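Local coordinates for protein geranylgeranyl pyrophosphate synthase (Corynebacterium glutamicum, PDB 3LK5) that probably catalyses the magnesium-dependent head-to-tail condensation of isopentenyl diphosphate with an allylic diphosphate in isoprenoid biosynthesis, at residues 64-69 against 218-223; 95-100 against 178-183; 283-288 against 327-332; 254-259 against 335-340. All blocks are in the same frame, centred on the assembly; numbering follows the deposited sequence.

In the fold
All four contacts join helices of the all-alpha isoprenoid synthase fold. Contacts 1, 2 and 3 are buried and contact 4 partly so, though contact 3 lies about 22 Å from the chain's centre and contact 1 only about 6 Å. Contacts 1 and 2 touch through the salt bridge between Arg-64 and Glu-98 and through Arg-223 against Met-183. On the opposite side of the centre from contact 2, contacts 3 and 4 share helix 329-347 and meet where Val-284 packs on Leu-255 and Leu-285 on Leu-259. The chemistry differs: contact 1 mixes arginine, hydroxyl and rings, contact 2 is tight and largely apolar, and contacts 3 and 4 set aliphatic groups beside partly exposed charged side chains.

Contact 1: residues 64-69 against 218-223; sequences RIRPLY and AYTIAR
Arg-66 stretches across the face of Tyr-219, while one turn further on Tyr-69 takes a methyl of Ile-221 on its own face. Helices 65-78 and 205-231 run side by side here at 20°, their axes 8.5 Å apart. The Arg-66 chain, extended from CG to NE, crosses the phenol at about a right angle. Its CD makes a CH-pi contact 4.0 Å from the centroid of the Tyr-219 ring, and its NE lies over the same face near the rim, 3.2 Å from Tyr-219 CE2. Guanidinium and ring are inclined by 34°. Thr-220 CG2 lies over one guanidinium face and Tyr-219 OH over the other. Thr-220 OG1, turned anti to its carbonyl carbon, receives a weak, bent hydrogen bond from Arg-66 NH2 at 3.0 Å (129° at the hydrogen) and has Thr-216 O as a second, weak partner. Ile-221 CG2 stands almost on the normal of the Tyr-69 ring, 3.7 Å from its centroid, with Ile-221 CD1 reaching Tyr-69 CE1 at 3.6 Å. The two phenol hydroxyls bond outside the segments, Tyr-69 OH to Tyr-245 and Tyr-219 OH to Gln-101. A pi-type turn at 218-222 accompanies buried carbonyls of Tyr-219 and Thr-220 that have no partner. Arg-66 belongs to the family's GGKRxRP motif, whose arginine here helps hold isopentenyl diphosphate in relatives. The side chains of magnesium-binding Asp-108 and Tyr-219 are about 7 Å apart, consistent with a substrate site. The contact gives the guanidinium no carboxylate, only a ring face and one weak hydroxyl bond, which would suit a cation meeting a diphosphate.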
loop_
_atom_site.group_PDB
_atom_site.type_symbol
_atom_site.label_atom_id
_atom_site.label_comp_id
_atom_site.label_asym_id
_atom_site.label_seq_id
_atom_site.Cartn_x
_atom_site.Cartn_y
_atom_site.Cartn_z
ATOM N N ARG A 64 -3.547 10.081 17.453
ATOM C CA ARG A 64 -3.608 11.080 16.355
ATOM C C ARG A 64 -2.405 12.071 16.373
ATOM O O ARG A 64 -2.555 13.235 16.016
ATOM C CB ARG A 64 -4.934 11.863 16.370
ATOM C CG ARG A 64 -6.217 10.999 16.603
ATOM C CD ARG A 64 -6.348 9.806 15.639
ATOM N NE ARG A 64 -7.692 9.239 15.817
ATOM C CZ ARG A 64 -8.167 8.159 15.212
ATOM N NH1 ARG A 64 -7.418 7.481 14.332
ATOM N NH2 ARG A 64 -9.403 7.750 15.499
ATOM N N ILE A 65 -1.254 11.599 16.832
ATOM C CA ILE A 65 -0.068 12.467 16.978
ATOM C C ILE A 65 0.410 12.978 15.610
ATOM O O ILE A 65 0.873 14.120 15.471
ATOM C CB ILE A 65 1.076 11.715 17.734
ATOM C CG1 ILE A 65 2.178 12.690 18.152
ATOM C CG2 ILE A 65 1.717 10.665 16.898
ATOM C CD1 ILE A 65 1.627 13.911 18.833
ATOM N N ARG A 66 0.273 12.131 14.576
ATOM C CA ARG A 66 0.784 12.523 13.257
ATOM C C ARG A 66 -0.067 13.624 12.625
ATOM O O ARG A 66 0.481 14.635 12.225
ATOM C CB ARG A 66 1.042 11.297 12.326
ATOM C CG ARG A 66 2.111 10.354 12.884
ATOM C CD ARG A 66 2.206 9.008 12.149
ATOM N NE ARG A 66 3.095 8.135 12.915
ATOM C CZ ARG A 66 2.748 7.464 14.012
ATOM N NH1 ARG A 66 1.513 7.519 14.477
ATOM N NH2 ARG A 66 3.655 6.728 14.647
ATOM N N PRO A 67 -1.419 13.470 12.580
ATOM C CA PRO A 67 -2.231 14.601 12.125
ATOM C C PRO A 67 -2.044 15.815 13.006
ATOM O O PRO A 67 -2.058 16.941 12.525
ATOM C CB PRO A 67 -3.687 14.105 12.300
ATOM C CG PRO A 67 -3.597 12.624 12.214
ATOM C CD PRO A 67 -2.232 12.264 12.809
ATOM N N LEU A 68 -1.857 15.598 14.298
ATOM C CA LEU A 68 -1.616 16.755 15.194
ATOM C C LEU A 68 -0.354 17.552 14.813
ATOM O O LEU A 68 -0.361 18.780 14.770
ATOM C CB LEU A 68 -1.516 16.257 16.636
ATOM C CG LEU A 68 -1.404 17.339 17.733
ATOM C CD1 LEU A 68 -2.429 18.523 17.626
ATOM C CD2 LEU A 68 -1.506 16.624 19.082
ATOM N N TYR A 69 0.729 16.845 14.490
ATOM C CA TYR A 69 1.941 17.505 14.030
ATOM C C TYR A 69 1.789 18.151 12.668
ATOM O O TYR A 69 2.337 19.224 12.456
ATOM C CB TYR A 69 3.174 16.569 14.082
ATOM C CG TYR A 69 3.868 16.598 15.433
ATOM C CD1 TYR A 69 3.997 15.445 16.186
ATOM C CD2 TYR A 69 4.400 17.803 15.941
ATOM C CE1 TYR A 69 4.645 15.466 17.424
ATOM C CE2 TYR A 69 5.047 17.837 17.150
ATOM C CZ TYR A 69 5.180 16.662 17.882
ATOM O OH TYR A 69 5.843 16.694 19.095
ATOM N N ALA A 218 11.270 10.591 11.299
ATOM C CA ALA A 218 10.818 11.114 9.997
ATOM C C ALA A 218 9.317 10.908 9.875
ATOM O O ALA A 218 8.557 11.816 9.573
ATOM C CB ALA A 218 11.533 10.358 8.828
ATOM N N TYR A 219 8.892 9.707 10.216
ATOM C CA TYR A 219 7.526 9.291 9.987
ATOM C C TYR A 219 6.522 9.986 10.915
ATOM O O TYR A 219 5.429 10.368 10.505
ATOM C CB TYR A 219 7.474 7.772 10.202
ATOM C CG TYR A 219 6.083 7.214 10.204
ATOM C CD1 TYR A 219 5.198 7.506 9.141
ATOM C CD2 TYR A 219 5.658 6.361 11.222
ATOM C CE1 TYR A 219 3.921 6.987 9.129
ATOM C CE2 TYR A 219 4.396 5.803 11.219
ATOM C CZ TYR A 219 3.535 6.122 10.161
ATOM O OH TYR A 219 2.270 5.626 10.148
ATOM N N THR A 220 6.907 10.166 12.172
ATOM C CA THR A 220 5.915 10.512 13.195
ATOM C C THR A 220 5.846 11.999 13.459
ATOM O O THR A 220 4.771 12.525 13.795
ATOM C CB THR A 220 6.221 9.731 14.508
ATOM O OG1 THR A 220 6.179 8.326 14.217
ATOM C CG2 THR A 220 5.231 10.096 15.662
ATOM N N ILE A 221 6.984 12.671 13.307
ATOM C CA ILE A 221 7.055 14.063 13.655
ATOM C C ILE A 221 7.589 14.961 12.569
ATOM O O ILE A 221 6.932 15.952 12.203
ATOM C CB ILE A 221 7.932 14.291 14.978
ATOM C CG1 ILE A 221 7.443 13.351 16.079
ATOM C CG2 ILE A 221 7.858 15.810 15.379
ATOM C CD1 ILE A 221 7.886 13.801 17.575
ATOM N N ALA A 222 8.785 14.658 12.059
ATOM C CA ALA A 222 9.407 15.597 11.120
ATOM C C ALA A 222 8.640 15.746 9.812
ATOM O O ALA A 222 8.366 16.867 9.374
ATOM C CB ALA A 222 10.886 15.225 10.821
ATOM N N ARG A 223 8.309 14.635 9.174
ATOM C CA ARG A 223 7.576 14.774 7.923
ATOM C C ARG A 223 6.119 15.279 8.092
ATOM O O ARG A 223 5.675 16.037 7.243
ATOM C CB ARG A 223 7.620 13.508 7.036
ATOM C CG ARG A 223 9.026 13.103 6.528
ATOM C CD ARG A 223 9.641 14.175 5.653
ATOM N NE ARG A 223 10.884 13.667 5.026
ATOM C CZ ARG A 223 11.747 14.438 4.369
ATOM N NH1 ARG A 223 11.513 15.746 4.194
ATOM N NH2 ARG A 223 12.844 13.900 3.826
#

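Contact 2: residues 95-100 against 178-183; sequences ASLEFI and DAWRGM
Trp-180 with CG anti to its backbone N (chi1 -171°) and selenomethionine Met-183, also anti but bent at its last torsion (chi3 66°), bring a ring and a methyl up to helix 87-111. From that side Leu-97 and Ile-100 extend their chains, each with its first branch anti to the carbonyl carbon. The contact belongs to the buried helical bundle of the isoprenoid synthase fold, where helix 87-111 carries the first aspartate-rich motif at its C-terminal end, with Asp-108 on it and Asp-112 just past it. Helices 87-111 and 170-199 run nearly parallel here, at 15°, but their axes stay 13.3 Å apart, so only side-chain ends meet. Tyr-219 and Leu-227 of helix 205-231 pack nearby, and helix 144-164 meets Ile-100 and Trp-180 through Ala-159 and Leu-163. Ile-100 and Met-183 meet tip to tip, and their terminal carbons, Ile-100 CD1 and Met-183 CE, are only 3.3 Å apart, tighter than usual van der Waals contact. Leu-97 CD2 is nearly as close to Met-183 CE, at 3.5 Å, while the leucine crosses the selenomethionine chain obliquely. Met-183 CE and Ile-100 CD1 lie on the same face of the indole, the latter 3.9 Å from Trp-180 CH2. Leu-97 CD2 touches Trp-180 CZ3 at 3.7 Å. No hydrogen bond links the two segments; Trp-180 NE1 turns instead to Glu-160. At the far rim of the benzo ring, near its plane, Ser-96 OG comes within 3.3 Å of Trp-180 CH2 while it bonds to Ala-93 O one turn back.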
loop_
_atom_site.group_PDB
_atom_site.type_symbol
_atom_site.label_atom_id
_atom_site.label_comp_id
_atom_site.label_asym_id
_atom_site.label_seq_id
_atom_site.Cartn_x
_atom_site.Cartn_y
_atom_site.Cartn_z
ATOM N N ALA A 95 -5.525 14.405 8.478
ATOM C CA ALA A 95 -6.169 13.180 8.938
ATOM C C ALA A 95 -5.783 11.968 8.103
ATOM O O ALA A 95 -5.794 10.836 8.614
ATOM C CB ALA A 95 -7.724 13.358 8.922
ATOM N N SER A 96 -5.432 12.197 6.834
ATOM C CA SER A 96 -5.081 11.073 5.926
ATOM C C SER A 96 -3.905 10.257 6.505
ATOM O O SER A 96 -3.758 9.063 6.223
ATOM C CB SER A 96 -4.724 11.581 4.517
ATOM O OG SER A 96 -3.445 12.215 4.554
ATOM N N LEU A 97 -3.047 10.908 7.295
ATOM C CA LEU A 97 -1.955 10.204 7.968
ATOM C C LEU A 97 -2.397 9.038 8.837
ATOM O O LEU A 97 -1.643 8.078 9.005
ATOM C CB LEU A 97 -1.133 11.174 8.836
ATOM C CG LEU A 97 -0.488 12.301 8.025
ATOM C CD1 LEU A 97 0.283 13.216 8.966
ATOM C CD2 LEU A 97 0.487 11.744 6.967
ATOM N N GLU A 98 -3.614 9.104 9.391
ATOM C CA GLU A 98 -4.132 7.963 10.161
ATOM C C GLU A 98 -4.302 6.698 9.313
ATOM O O GLU A 98 -4.199 5.579 9.833
ATOM C CB GLU A 98 -5.482 8.304 10.791
ATOM C CG GLU A 98 -5.327 9.334 11.902
ATOM C CD GLU A 98 -4.335 8.824 12.995
ATOM O OE1 GLU A 98 -4.560 7.743 13.597
ATOM O OE2 GLU A 98 -3.300 9.449 13.195
ATOM N N PHE A 99 -4.598 6.867 8.026
ATOM C CA PHE A 99 -4.678 5.664 7.169
ATOM C C PHE A 99 -3.314 5.035 6.900
ATOM O O PHE A 99 -3.196 3.809 6.803
ATOM C CB PHE A 99 -5.415 5.979 5.871
ATOM C CG PHE A 99 -6.893 5.968 6.000
ATOM C CD1 PHE A 99 -7.566 4.801 6.357
ATOM C CD2 PHE A 99 -7.627 7.104 5.703
ATOM C CE1 PHE A 99 -8.958 4.766 6.430
ATOM C CE2 PHE A 99 -9.016 7.084 5.773
ATOM C CZ PHE A 99 -9.676 5.894 6.150
ATOM N N ILE A 100 -2.283 5.864 6.770
ATOM C CA ILE A 100 -0.923 5.335 6.647
ATOM C C ILE A 100 -0.628 4.560 7.910
ATOM O O ILE A 100 -0.132 3.428 7.851
ATOM C CB ILE A 100 0.124 6.435 6.460
ATOM C CG1 ILE A 100 -0.204 7.215 5.183
ATOM C CG2 ILE A 100 1.558 5.796 6.333
ATOM C CD1 ILE A 100 0.835 8.294 4.853
ATOM N N ASP A 178 7.393 16.835 -1.557
ATOM C CA ASP A 178 8.665 16.494 -0.883
ATOM C C ASP A 178 8.405 15.778 0.448
ATOM O O ASP A 178 9.006 14.725 0.738
ATOM C CB ASP A 178 9.563 17.733 -0.666
ATOM C CG ASP A 178 10.156 18.276 -1.973
ATOM O OD1 ASP A 178 10.176 17.547 -2.986
ATOM O OD2 ASP A 178 10.635 19.436 -2.007
ATOM N N ALA A 179 7.515 16.334 1.266
ATOM C CA ALA A 179 7.246 15.735 2.552
ATOM C C ALA A 179 6.550 14.397 2.411
ATOM O O ALA A 179 6.876 13.447 3.125
ATOM C CB ALA A 179 6.372 16.681 3.440
ATOM N N TRP A 180 5.568 14.325 1.510
ATOM C CA TRP A 180 4.779 13.095 1.394
ATOM C C TRP A 180 5.571 11.972 0.720
ATOM O O TRP A 180 5.497 10.790 1.168
ATOM C CB TRP A 180 3.525 13.398 0.548
ATOM C CG TRP A 180 2.474 12.294 0.484
ATOM C CD1 TRP A 180 2.281 11.408 -0.536
ATOM C CD2 TRP A 180 1.418 12.066 1.426
ATOM N NE1 TRP A 180 1.175 10.614 -0.275
ATOM C CE2 TRP A 180 0.643 10.989 0.933
ATOM C CE3 TRP A 180 1.055 12.684 2.647
ATOM C CZ2 TRP A 180 -0.511 10.498 1.609
ATOM C CZ3 TRP A 180 -0.096 12.215 3.332
ATOM C CH2 TRP A 180 -0.856 11.122 2.809
ATOM N N ARG A 181 6.317 12.317 -0.335
ATOM C CA ARG A 181 7.212 11.319 -0.976
ATOM C C ARG A 181 8.262 10.841 0.070
ATOM O O ARG A 181 8.455 9.629 0.252
ATOM C CB ARG A 181 7.922 11.936 -2.190
ATOM C CG ARG A 181 8.863 10.957 -2.970
ATOM C CD ARG A 181 9.890 11.782 -3.859
ATOM N NE ARG A 181 9.143 12.755 -4.654
ATOM C CZ ARG A 181 9.325 14.069 -4.572
ATOM N NH1 ARG A 181 10.287 14.596 -3.792
ATOM N NH2 ARG A 181 8.578 14.838 -5.300
ATOM N N GLY A 182 8.875 11.802 0.776
ATOM C CA GLY A 182 9.924 11.451 1.794
ATOM C C GLY A 182 9.353 10.534 2.866
ATOM O O GLY A 182 9.882 9.446 3.116
HETATM N N MSE A 183 8.227 10.924 3.466
HETATM C CA MSE A 183 7.667 10.214 4.584
HETATM C C MSE A 183 7.393 8.746 4.287
HETATM O O MSE A 183 7.718 7.875 5.094
HETATM C CB MSE A 183 6.331 10.853 4.992
HETATM C CG MSE A 183 5.689 10.130 6.128
HETATM SE SE MSE A 183 3.997 11.088 6.549
HETATM C CE MSE A 183 3.059 10.709 4.883
#

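Contact 3: residues 283-288 against 327-332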
loop_
_atom_site.group_PDB
_atom_site.type_symbol
_atom_site.label_atom_id
_atom_site.label_comp_id
_atom_site.label_asym_id
_atom_site.label_seq_id
_atom_site.Cartn_x
_atom_site.Cartn_y
_atom_site.Cartn_z
ATOM N N THR A 283 16.392 -2.584 20.110
ATOM C CA THR A 283 16.427 -1.197 20.516
ATOM C C THR A 283 17.844 -0.679 20.760
ATOM O O THR A 283 18.826 -1.462 20.910
ATOM C CB THR A 283 15.567 -1.025 21.791
ATOM O OG1 THR A 283 16.074 -1.882 22.832
ATOM C CG2 THR A 283 14.109 -1.421 21.519
ATOM N N VAL A 284 17.965 0.640 20.831
ATOM C CA VAL A 284 19.192 1.253 21.317
ATOM C C VAL A 284 19.478 0.815 22.773
ATOM O O VAL A 284 20.636 0.536 23.109
ATOM C CB VAL A 284 19.122 2.795 21.226
ATOM C CG1 VAL A 284 20.236 3.455 22.052
ATOM C CG2 VAL A 284 19.204 3.232 19.720
ATOM N N LEU A 285 18.433 0.757 23.605
ATOM C CA LEU A 285 18.555 0.241 24.989
ATOM C C LEU A 285 19.220 -1.155 25.001
ATOM O O LEU A 285 20.219 -1.396 25.729
ATOM C CB LEU A 285 17.173 0.139 25.657
ATOM C CG LEU A 285 17.070 -0.471 27.071
ATOM C CD1 LEU A 285 17.854 0.348 28.098
ATOM C CD2 LEU A 285 15.645 -0.721 27.547
ATOM N N LEU A 286 18.659 -2.080 24.218
ATOM C CA LEU A 286 19.208 -3.441 24.161
ATOM C C LEU A 286 20.640 -3.488 23.626
ATOM O O LEU A 286 21.479 -4.217 24.177
ATOM C CB LEU A 286 18.276 -4.398 23.382
ATOM C CG LEU A 286 18.752 -5.854 23.252
ATOM C CD1 LEU A 286 18.948 -6.565 24.637
ATOM C CD2 LEU A 286 17.816 -6.657 22.313
ATOM N N ALA A 287 20.942 -2.717 22.583
ATOM C CA ALA A 287 22.292 -2.723 22.020
ATOM C C ALA A 287 23.329 -2.222 23.032
ATOM O O ALA A 287 24.399 -2.837 23.206
ATOM C CB ALA A 287 22.351 -1.906 20.726
ATOM N N LEU A 288 23.010 -1.115 23.694
ATOM C CA LEU A 288 23.848 -0.574 24.741
ATOM C C LEU A 288 23.935 -1.524 25.953
ATOM O O LEU A 288 25.024 -1.655 26.542
ATOM C CB LEU A 288 23.372 0.817 25.168
ATOM C CG LEU A 288 23.479 1.992 24.163
ATOM C CD1 LEU A 288 22.684 3.207 24.696
ATOM C CD2 LEU A 288 24.938 2.378 23.906
ATOM N N THR A 327 23.204 -3.013 33.898
ATOM C CA THR A 327 24.273 -2.596 32.982
ATOM C C THR A 327 24.526 -1.078 33.011
ATOM O O THR A 327 25.597 -0.613 32.610
ATOM C CB THR A 327 24.002 -2.988 31.514
ATOM O OG1 THR A 327 22.872 -2.251 31.047
ATOM C CG2 THR A 327 23.753 -4.512 31.319
ATOM N N GLY A 328 23.553 -0.298 33.485
ATOM C CA GLY A 328 23.650 1.158 33.354
ATOM C C GLY A 328 23.105 1.729 32.035
ATOM O O GLY A 328 23.108 2.961 31.836
ATOM N N ALA A 329 22.643 0.865 31.132
ATOM C CA ALA A 329 22.191 1.323 29.823
ATOM C C ALA A 329 20.959 2.228 29.933
ATOM O O ALA A 329 20.829 3.154 29.144
ATOM C CB ALA A 329 21.906 0.142 28.875
ATOM N N GLU A 330 20.069 1.966 30.894
ATOM C CA GLU A 330 18.858 2.800 31.041
ATOM C C GLU A 330 19.212 4.286 31.266
ATOM O O GLU A 330 18.674 5.195 30.598
ATOM C CB GLU A 330 17.937 2.234 32.132
ATOM C CG GLU A 330 16.674 3.096 32.386
ATOM C CD GLU A 330 15.831 2.545 33.494
ATOM O OE1 GLU A 330 16.367 1.773 34.359
ATOM O OE2 GLU A 330 14.632 2.882 33.535
ATOM N N GLU A 331 20.144 4.558 32.179
ATOM C CA GLU A 331 20.615 5.924 32.354
ATOM C C GLU A 331 21.266 6.528 31.127
ATOM O O GLU A 331 21.111 7.716 30.878
ATOM C CB GLU A 331 21.506 6.098 33.632
ATOM C CG GLU A 331 22.011 4.834 34.292
ATOM C CD GLU A 331 20.948 4.037 35.030
ATOM O OE1 GLU A 331 20.232 4.613 35.885
ATOM O OE2 GLU A 331 20.845 2.818 34.762
ATOM N N GLU A 332 22.020 5.745 30.355
ATOM C CA GLU A 332 22.588 6.266 29.123
ATOM C C GLU A 332 21.472 6.665 28.116
ATOM O O GLU A 332 21.543 7.698 27.460
ATOM C CB GLU A 332 23.529 5.215 28.493
ATOM C CG GLU A 332 24.312 5.737 27.306
ATOM C CD GLU A 332 25.450 4.778 26.834
ATOM O OE1 GLU A 332 25.667 3.688 27.444
ATOM O OE2 GLU A 332 26.124 5.139 25.837
#
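Two helix starts pack against each other: helix 284-296 opens with an N-cap threonine, and helix 329-347 follows an ST turn at Thr-327, with Gly-328 at its N-cap. Thr-283 OG1 caps the first by accepting from Leu-286 N at 2.9 Å, nearly straight at 162°. In the second, Thr-327 OG1 accepts from Ala-329 N at 3.1 Å and also bonds to Ile-324 O, while Gly-328 takes a positive phi of 87° that lets the chain leave helix 314-326 and enter the next. Ala-329 is the central side chain of the contact. Its CB rests on the first turns of helix 284-296, 4.0 Å from Leu-288 CB and 3.9 Å from Leu-285 O, and so brings the two backbones close together. Leu-285 has CG anti to its backbone N, which carries CD1 over the start of helix 329-347, 3.9 Å from Glu-330 N. Leu-288 takes the other course, CG anti to the carbonyl carbon, and crosses the extended Glu-332 chain at about a right angle. Both its methyls lie against the carboxylate end: Leu-288 CD2 is 3.6 Å from Glu-332 OE2, and Leu-288 CD1 is 3.8 Å from Glu-332 CD. The carboxylate finds its charge partner in Arg-292, one turn beyond Leu-288, and the same arginine also donates to Thr-327 O. No polar bond links the two segments directly. The contact rests on van der Waals packing, methyls against methyls, a carbonyl and a carboxylate, with the hydrogen bonds spent on shaping each helix start and the Arg-292 salt bridge holding Glu-332 beside the leucine methyls.

Contact 4: residues 254-259 against 335-340; sequences QLRDDL and QRISQL
Ile-337 is the side chain on which the others converge. Its CG1 branch lies anti to the carbonyl carbon and its chain is extended (chi2 169°), so that CD1 reaches the backbone of helix 236-263, 3.6 Å from Arg-256 N. Leu-255, with the same first torsion, slides past it in the opposite direction, its CB 3.6 Å from Ile-337 CG1. Leu-255 CD1 meets Arg-336 CB at 3.9 Å. Leu-259 comes tip to tip, its CD1 3.8 Å from Ile-337 CD1. Arg-256 folds back through bends at chi2 and chi3 (57° and 65°), and this lays the centre of its guanidinium face over Ile-337 CD1. Glu-334 forms the salt bridge to Arg-256 NH1, and NE bonds to Thr-369 O, so the flat group is held through NH1 and NE while a methyl covers one face. Here the helices run roughly antiparallel, their axes 9.9 Å apart. Within the helix, Gln-254 NE2 donates a nearly straight bond to Asp-258 OD1 at 2.9 Å, met from above the carboxylate plane. Residues 254-259 hold the QxxDD part of the family's FQxxDD signature, the region of the second aspartate-rich motif in polyprenyl synthases, against which helix 329-347 packs Ile-337, flanked by arginine chains.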
loop_
_atom_site.group_PDB
_atom_site.type_symbol
_atom_site.label_atom_id
_atom_site.label_comp_id
_atom_site.label_asym_id
_atom_site.label_seq_id
_atom_site.Cartn_x
_atom_site.Cartn_y
_atom_site.Cartn_z
ATOM N N GLN A 254 11.014 7.837 20.371
ATOM C CA GLN A 254 11.194 6.385 20.235
ATOM C C GLN A 254 11.998 5.836 21.422
ATOM O O GLN A 254 11.701 4.758 21.936
ATOM C CB GLN A 254 11.955 6.014 18.972
ATOM C CG GLN A 254 11.978 4.469 18.791
ATOM C CD GLN A 254 10.593 3.904 18.764
ATOM O OE1 GLN A 254 9.760 4.385 18.006
ATOM N NE2 GLN A 254 10.312 2.907 19.602
ATOM N N LEU A 255 13.026 6.581 21.804
ATOM C CA LEU A 255 13.832 6.145 23.009
ATOM C C LEU A 255 12.971 6.038 24.257
ATOM O O LEU A 255 13.097 5.068 25.015
ATOM C CB LEU A 255 15.010 7.060 23.252
ATOM C CG LEU A 255 16.090 7.114 22.143
ATOM C CD1 LEU A 255 17.126 8.177 22.545
ATOM C CD2 LEU A 255 16.761 5.742 21.920
ATOM N N ARG A 256 12.088 7.018 24.466
ATOM C CA ARG A 256 11.146 6.955 25.603
ATOM C C ARG A 256 10.243 5.733 25.471
ATOM O O ARG A 256 9.965 5.037 26.464
ATOM C CB ARG A 256 10.279 8.233 25.710
ATOM C CG ARG A 256 9.197 8.184 26.830
ATOM C CD ARG A 256 9.821 7.898 28.249
ATOM N NE ARG A 256 10.688 9.010 28.628
ATOM C CZ ARG A 256 11.705 8.953 29.495
ATOM N NH1 ARG A 256 12.020 7.805 30.096
ATOM N NH2 ARG A 256 12.411 10.060 29.735
ATOM N N ASP A 257 9.751 5.501 24.254
ATOM C CA ASP A 257 8.886 4.354 23.992
ATOM C C ASP A 257 9.613 3.003 24.260
ATOM O O ASP A 257 9.003 2.058 24.791
ATOM C CB ASP A 257 8.338 4.420 22.544
ATOM C CG ASP A 257 7.041 5.246 22.437
ATOM O OD1 ASP A 257 6.609 5.885 23.432
ATOM O OD2 ASP A 257 6.437 5.266 21.337
ATOM N N ASP A 258 10.905 2.942 23.908
ATOM C CA ASP A 258 11.719 1.766 24.216
ATOM C C ASP A 258 11.830 1.565 25.741
ATOM O O ASP A 258 11.679 0.449 26.210
ATOM C CB ASP A 258 13.121 1.882 23.653
ATOM C CG ASP A 258 13.165 1.998 22.134
ATOM O OD1 ASP A 258 12.203 1.613 21.423
ATOM O OD2 ASP A 258 14.199 2.467 21.657
ATOM N N LEU A 259 12.049 2.638 26.505
ATOM C CA LEU A 259 12.151 2.487 27.963
ATOM C C LEU A 259 10.823 2.029 28.539
ATOM O O LEU A 259 10.786 1.098 29.363
ATOM C CB LEU A 259 12.649 3.769 28.638
ATOM C CG LEU A 259 14.059 4.236 28.271
ATOM C CD1 LEU A 259 14.436 5.506 29.030
ATOM C CD2 LEU A 259 15.129 3.123 28.571
ATOM N N GLN A 335 19.868 9.943 29.390
ATOM C CA GLN A 335 20.722 11.085 29.031
ATOM C C GLN A 335 20.541 11.517 27.574
ATOM O O GLN A 335 20.497 12.712 27.270
ATOM C CB GLN A 335 22.213 10.798 29.349
ATOM C CG GLN A 335 22.524 10.824 30.882
ATOM C CD GLN A 335 23.786 10.001 31.314
ATOM O OE1 GLN A 335 23.970 9.720 32.523
ATOM N NE2 GLN A 335 24.624 9.605 30.338
ATOM N N ARG A 336 20.469 10.550 26.668
ATOM C CA ARG A 336 20.236 10.865 25.245
ATOM C C ARG A 336 18.885 11.566 25.058
ATOM O O ARG A 336 18.790 12.538 24.303
ATOM C CB ARG A 336 20.217 9.588 24.416
ATOM C CG ARG A 336 21.575 8.981 24.179
ATOM C CD ARG A 336 21.414 7.899 23.143
ATOM N NE ARG A 336 22.620 7.118 22.934
ATOM C CZ ARG A 336 22.884 6.501 21.784
ATOM N NH1 ARG A 336 22.027 6.581 20.749
ATOM N NH2 ARG A 336 23.999 5.792 21.675
ATOM N N ILE A 337 17.858 11.088 25.766
ATOM C CA ILE A 337 16.498 11.680 25.669
ATOM C C ILE A 337 16.570 13.141 26.122
ATOM O O ILE A 337 16.047 14.063 25.467
ATOM C CB ILE A 337 15.471 10.848 26.501
ATOM C CG1 ILE A 337 15.246 9.455 25.870
ATOM C CG2 ILE A 337 14.107 11.589 26.684
ATOM C CD1 ILE A 337 14.462 8.515 26.779
ATOM N N SER A 338 17.256 13.371 27.245
ATOM C CA SER A 338 17.395 14.723 27.786
ATOM C C SER A 338 18.070 15.663 26.795
ATOM O O SER A 338 17.592 16.791 26.563
ATOM C CB SER A 338 18.181 14.666 29.112
ATOM O OG SER A 338 17.332 14.155 30.117
ATOM N N GLN A 339 19.189 15.208 26.230
ATOM C CA GLN A 339 19.995 15.975 25.285
ATOM C C GLN A 339 19.164 16.337 24.045
ATOM O O GLN A 339 19.164 17.492 23.574
ATOM C CB GLN A 339 21.166 15.112 24.788
ATOM C CG GLN A 339 22.377 14.962 25.674
ATOM C CD GLN A 339 23.491 14.192 24.944
ATOM O OE1 GLN A 339 23.480 12.950 24.871
ATOM N NE2 GLN A 339 24.448 14.933 24.391
ATOM N N LEU A 340 18.505 15.328 23.495
ATOM C CA LEU A 340 17.678 15.504 22.290
ATOM C C LEU A 340 16.459 16.389 22.520
ATOM O O LEU A 340 16.045 17.143 21.611
ATOM C CB LEU A 340 17.234 14.139 21.772
ATOM C CG LEU A 340 18.312 13.301 21.070
ATOM C CD1 LEU A 340 17.869 11.849 20.940
ATOM C CD2 LEU A 340 18.616 13.918 19.735
#